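Local coordinates for protein vestitone reductase (Medicago sativa, PDB 2P4H) that catalyses the stereospecific, NADPH-dependent reduction of (3R)-vestitone to an isoflavanol, the penultimate step in making the phytoalexin medicarpin, at residues V182-P188 with G244-S250. Residues are numbered along the deposited sequence; the frame is centred on the assembly and turned at random.
Sequences VVTLILP and GGRYNCS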
ATOM      1  N   VAL A 182      -4.344   4.715  16.124  1.00 14.40           N
ATOM      2  CA  VAL A 182      -4.151   3.949  14.905  1.00 13.19           C
ATOM      3  C   VAL A 182      -4.965   4.428  13.718  1.00 13.27           C
ATOM      4  O   VAL A 182      -6.141   4.763  13.842  1.00 13.22           O
ATOM      5  CB  VAL A 182      -4.508   2.457  15.133  1.00 12.39           C
ATOM      6  CG1 VAL A 182      -4.484   1.693  13.808  1.00 15.57           C
ATOM      7  CG2 VAL A 182      -3.539   1.837  16.123  1.00 14.08           C
ATOM      8  N   VAL A 183      -4.306   4.468  12.568  1.00 11.99           N
ATOM      9  CA  VAL A 183      -4.954   4.807  11.314  1.00 11.91           C
ATOM     10  C   VAL A 183      -4.597   3.663  10.378  1.00 11.68           C
ATOM     11  O   VAL A 183      -3.467   3.167  10.398  1.00 11.93           O
ATOM     12  CB  VAL A 183      -4.422   6.124  10.692  1.00 13.90           C
ATOM     13  CG1 VAL A 183      -4.740   6.166   9.198  1.00 16.97           C
ATOM     14  CG2 VAL A 183      -5.056   7.312  11.383  1.00 16.30           C
ATOM     15  N   THR A 184      -5.566   3.213   9.591  1.00 11.37           N
ATOM     16  CA  THR A 184      -5.300   2.171   8.614  1.00 11.29           C
ATOM     17  C   THR A 184      -5.632   2.775   7.260  1.00 11.97           C
ATOM     18  O   THR A 184      -6.605   3.522   7.121  1.00 12.92           O
ATOM     19  CB  THR A 184      -6.146   0.892   8.843  1.00 12.53           C
ATOM     20  OG1 THR A 184      -7.539   1.194   8.708  1.00 13.75           O
ATOM     21  CG2 THR A 184      -5.873   0.317  10.221  1.00 13.09           C
ATOM     22  N   LEU A 185      -4.800   2.485   6.269  1.00 11.32           N
ATOM     23  CA  LEU A 185      -5.019   2.998   4.926  1.00 11.65           C
ATOM     24  C   LEU A 185      -5.379   1.842   4.009  1.00 11.53           C
ATOM     25  O   LEU A 185      -4.593   0.909   3.830  1.00 12.24           O
ATOM     26  CB  LEU A 185      -3.764   3.708   4.409  1.00 12.92           C
ATOM     27  CG  LEU A 185      -3.483   5.103   4.978  1.00 13.78           C
ATOM     28  CD1 LEU A 185      -2.065   5.529   4.634  1.00 15.08           C
ATOM     29  CD2 LEU A 185      -4.490   6.100   4.421  1.00 15.24           C
ATOM     30  N   ILE A 186      -6.579   1.898   3.449  1.00 10.47           N
ATOM     31  CA  ILE A 186      -7.046   0.852   2.548  1.00 11.35           C
ATOM     32  C   ILE A 186      -6.527   1.233   1.164  1.00 10.90           C
ATOM     33  O   ILE A 186      -7.039   2.152   0.520  1.00 11.14           O
ATOM     34  CB  ILE A 186      -8.581   0.779   2.575  1.00 11.36           C
ATOM     35  CG1 ILE A 186      -9.059   0.575   4.022  1.00 13.63           C
ATOM     36  CG2 ILE A 186      -9.064  -0.364   1.690  1.00 12.66           C
ATOM     37  CD1 ILE A 186     -10.560   0.768   4.224  1.00 14.39           C
ATOM     38  N   LEU A 187      -5.503   0.513   0.715  1.00  9.99           N
ATOM     39  CA  LEU A 187      -4.846   0.808  -0.551  1.00 10.08           C
ATOM     40  C   LEU A 187      -5.206  -0.097  -1.716  1.00 10.43           C
ATOM     41  O   LEU A 187      -5.238  -1.318  -1.589  1.00 11.17           O
ATOM     42  CB  LEU A 187      -3.327   0.787  -0.343  1.00 11.59           C
ATOM     43  CG  LEU A 187      -2.803   1.726   0.748  1.00 12.57           C
ATOM     44  CD1 LEU A 187      -1.326   1.462   0.995  1.00 17.60           C
ATOM     45  CD2 LEU A 187      -3.025   3.168   0.332  1.00 14.44           C
ATOM     46  N   PRO A 188      -5.477   0.505  -2.882  1.00  9.49           N
ATOM     47  CA  PRO A 188      -5.835  -0.202  -4.114  1.00  9.74           C
ATOM     48  C   PRO A 188      -4.529  -0.544  -4.843  1.00  9.63           C
ATOM     49  O   PRO A 188      -3.507  -0.785  -4.200  1.00 10.33           O
ATOM     50  CB  PRO A 188      -6.662   0.837  -4.852  1.00 10.19           C
ATOM     51  CG  PRO A 188      -5.900   2.098  -4.554  1.00  9.46           C
ATOM     52  CD  PRO A 188      -5.553   1.967  -3.074  1.00 10.49           C
ATOM     53  N   GLY A 244      -8.661   8.922  14.217  1.00 14.62           N
ATOM     54  CA  GLY A 244      -7.999   7.681  13.871  1.00 14.35           C
ATOM     55  C   GLY A 244      -9.065   6.789  13.259  1.00 12.67           C
ATOM     56  O   GLY A 244     -10.247   7.140  13.264  1.00 14.66           O
ATOM     57  N   GLY A 245      -8.658   5.643  12.728  1.00 12.63           N
ATOM     58  CA  GLY A 245      -9.608   4.735  12.112  1.00 11.40           C
ATOM     59  C   GLY A 245      -9.205   4.379  10.694  1.00 11.52           C
ATOM     60  O   GLY A 245      -8.046   4.568  10.307  1.00 11.48           O
ATOM     61  N   ARG A 246     -10.160   3.875   9.916  1.00 11.38           N
ATOM     62  CA  ARG A 246      -9.900   3.467   8.535  1.00 10.39           C
ATOM     63  C   ARG A 246     -10.077   4.596   7.527  1.00 10.13           C
ATOM     64  O   ARG A 246     -10.989   5.411   7.644  1.00 11.03           O
ATOM     65  CB  ARG A 246     -10.853   2.350   8.110  1.00 10.82           C
ATOM     66  CG  ARG A 246     -11.058   1.223   9.093  1.00 12.00           C
ATOM     67  CD  ARG A 246     -12.016   0.217   8.481  1.00 11.85           C
ATOM     68  NE  ARG A 246     -11.359  -0.661   7.516  1.00 12.49           N
ATOM     69  CZ  ARG A 246     -11.996  -1.384   6.600  1.00 11.87           C
ATOM     70  NH1 ARG A 246     -13.320  -1.327   6.495  1.00 12.44           N
ATOM     71  NH2 ARG A 246     -11.315  -2.208   5.817  1.00 13.44           N
ATOM     72  N   TYR A 247      -9.213   4.615   6.517  1.00 10.00           N
ATOM     73  CA  TYR A 247      -9.299   5.605   5.450  1.00  9.80           C
ATOM     74  C   TYR A 247      -8.969   4.977   4.107  1.00  9.57           C
ATOM     75  O   TYR A 247      -7.872   4.438   3.921  1.00 10.35           O
ATOM     76  CB  TYR A 247      -8.317   6.761   5.672  1.00 10.80           C
ATOM     77  CG  TYR A 247      -8.701   7.727   6.767  1.00 10.59           C
ATOM     78  CD1 TYR A 247      -9.471   8.856   6.492  1.00 10.91           C
ATOM     79  CD2 TYR A 247      -8.300   7.502   8.080  1.00 11.49           C
ATOM     80  CE1 TYR A 247      -9.835   9.738   7.503  1.00 11.31           C
ATOM     81  CE2 TYR A 247      -8.659   8.377   9.104  1.00 11.31           C
ATOM     82  CZ  TYR A 247      -9.427   9.491   8.804  1.00 11.57           C
ATOM     83  OH  TYR A 247      -9.801  10.348   9.814  1.00 12.47           O
ATOM     84  N   ASN A 248      -9.919   5.022   3.180  1.00 10.27           N
ATOM     85  CA  ASN A 248      -9.660   4.541   1.826  1.00  9.67           C
ATOM     86  C   ASN A 248      -8.690   5.571   1.245  1.00 10.04           C
ATOM     87  O   ASN A 248      -8.808   6.766   1.528  1.00 11.29           O
ATOM     88  CB  ASN A 248     -10.926   4.573   0.961  1.00 10.20           C
ATOM     89  CG  ASN A 248     -11.793   3.342   1.117  1.00 10.76           C
ATOM     90  OD1 ASN A 248     -11.318   2.269   1.488  1.00 11.79           O
ATOM     91  ND2 ASN A 248     -13.078   3.487   0.803  1.00 11.07           N
ATOM     92  N   CYS A 249      -7.735   5.116   0.444  1.00 10.49           N
ATOM     93  CA  CYS A 249      -6.779   6.022  -0.204  1.00  9.60           C
ATOM     94  C   CYS A 249      -6.736   5.506  -1.639  1.00  9.24           C
ATOM     95  O   CYS A 249      -5.747   4.922  -2.094  1.00  9.94           O
ATOM     96  CB  CYS A 249      -5.415   5.912   0.472  1.00  9.87           C
ATOM     97  SG  CYS A 249      -4.231   7.139  -0.096  1.00 12.66           S
ATOM     98  N   SER A 250      -7.823   5.767  -2.355  1.00 10.18           N
ATOM     99  CA  SER A 250      -8.028   5.245  -3.704  1.00  9.52           C
ATOM    100  C   SER A 250      -8.771   6.282  -4.543  1.00  9.95           C
ATOM    101  O   SER A 250      -9.966   6.142  -4.802  1.00 10.96           O
ATOM    102  CB  SER A 250      -8.867   3.971  -3.550  1.00 11.00           C
ATOM    103  OG  SER A 250      -9.084   3.288  -4.759  1.00 10.89           O
TER
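Val183 to Ile186 pair in register with Gly245 to Asn248 as parallel strands, the axes of these short segments 4.7 Å apart at closest approach. Five backbone hydrogen bonds alternate between the strands: Gly245 N to Val182 O, Thr184 N to Gly245 O, Tyr247 N to Thr184 O, Ile186 N to Tyr247 O and Cys249 N to Ile186 O. Thr184, Ile186, Arg246 and Asn248 share one face of the sheet. Ile186 CD1 lies over one face of the Arg246 guanidinium, 3.3 Å above its plane and off centre. The Arg246 chain bends at chi3 (79°), which turns the guanidinium along the sheet toward Ile186. Thr184 OG1 sits at the guanidinium edge and is 3.5 Å from Arg246 CG. Thr184 OG1 is hydrogen-bonded to Glu168 OE2 of helix 158-177. That carboxylate oxygen also forms a salt bridge with Arg246 NE. The shared carboxylate ties both strands to that helix and probably steadies the arginine charge. Ile186 CD1 also reaches Asn248 OD1 at 3.2 Å, while Asn248 ND2 bonds Asn290 O.

The two are the last strands at one side of the seven-stranded parallel sheet of the Rossmann fold. Strand 245-248 is the edge strand; strand 182-187 also bonds to strand 119-125.

Val183, Leu185 and Tyr247 occupy the other face, where Val183 and Leu185 pack on helix 227-239. Val183 CG1 approaches Tyr247 CD2 obliquely at 4.0 Å. With chi1 at 159° this methyl is roughly anti to the backbone N and points along the strand toward the ring. Leu185 CD2 touches both Tyr247 CB and Cys249 CB. Past the paired residues, Leu187 CD2 meets Cys249 CB at 3.6 Å. The nearest side-chain atoms of Leu187 and Leu13, a predicted NADP(+)-binding residue, are about 4 Å apart. Pro188 CG packs against Ser250 CB at 3.6 Å.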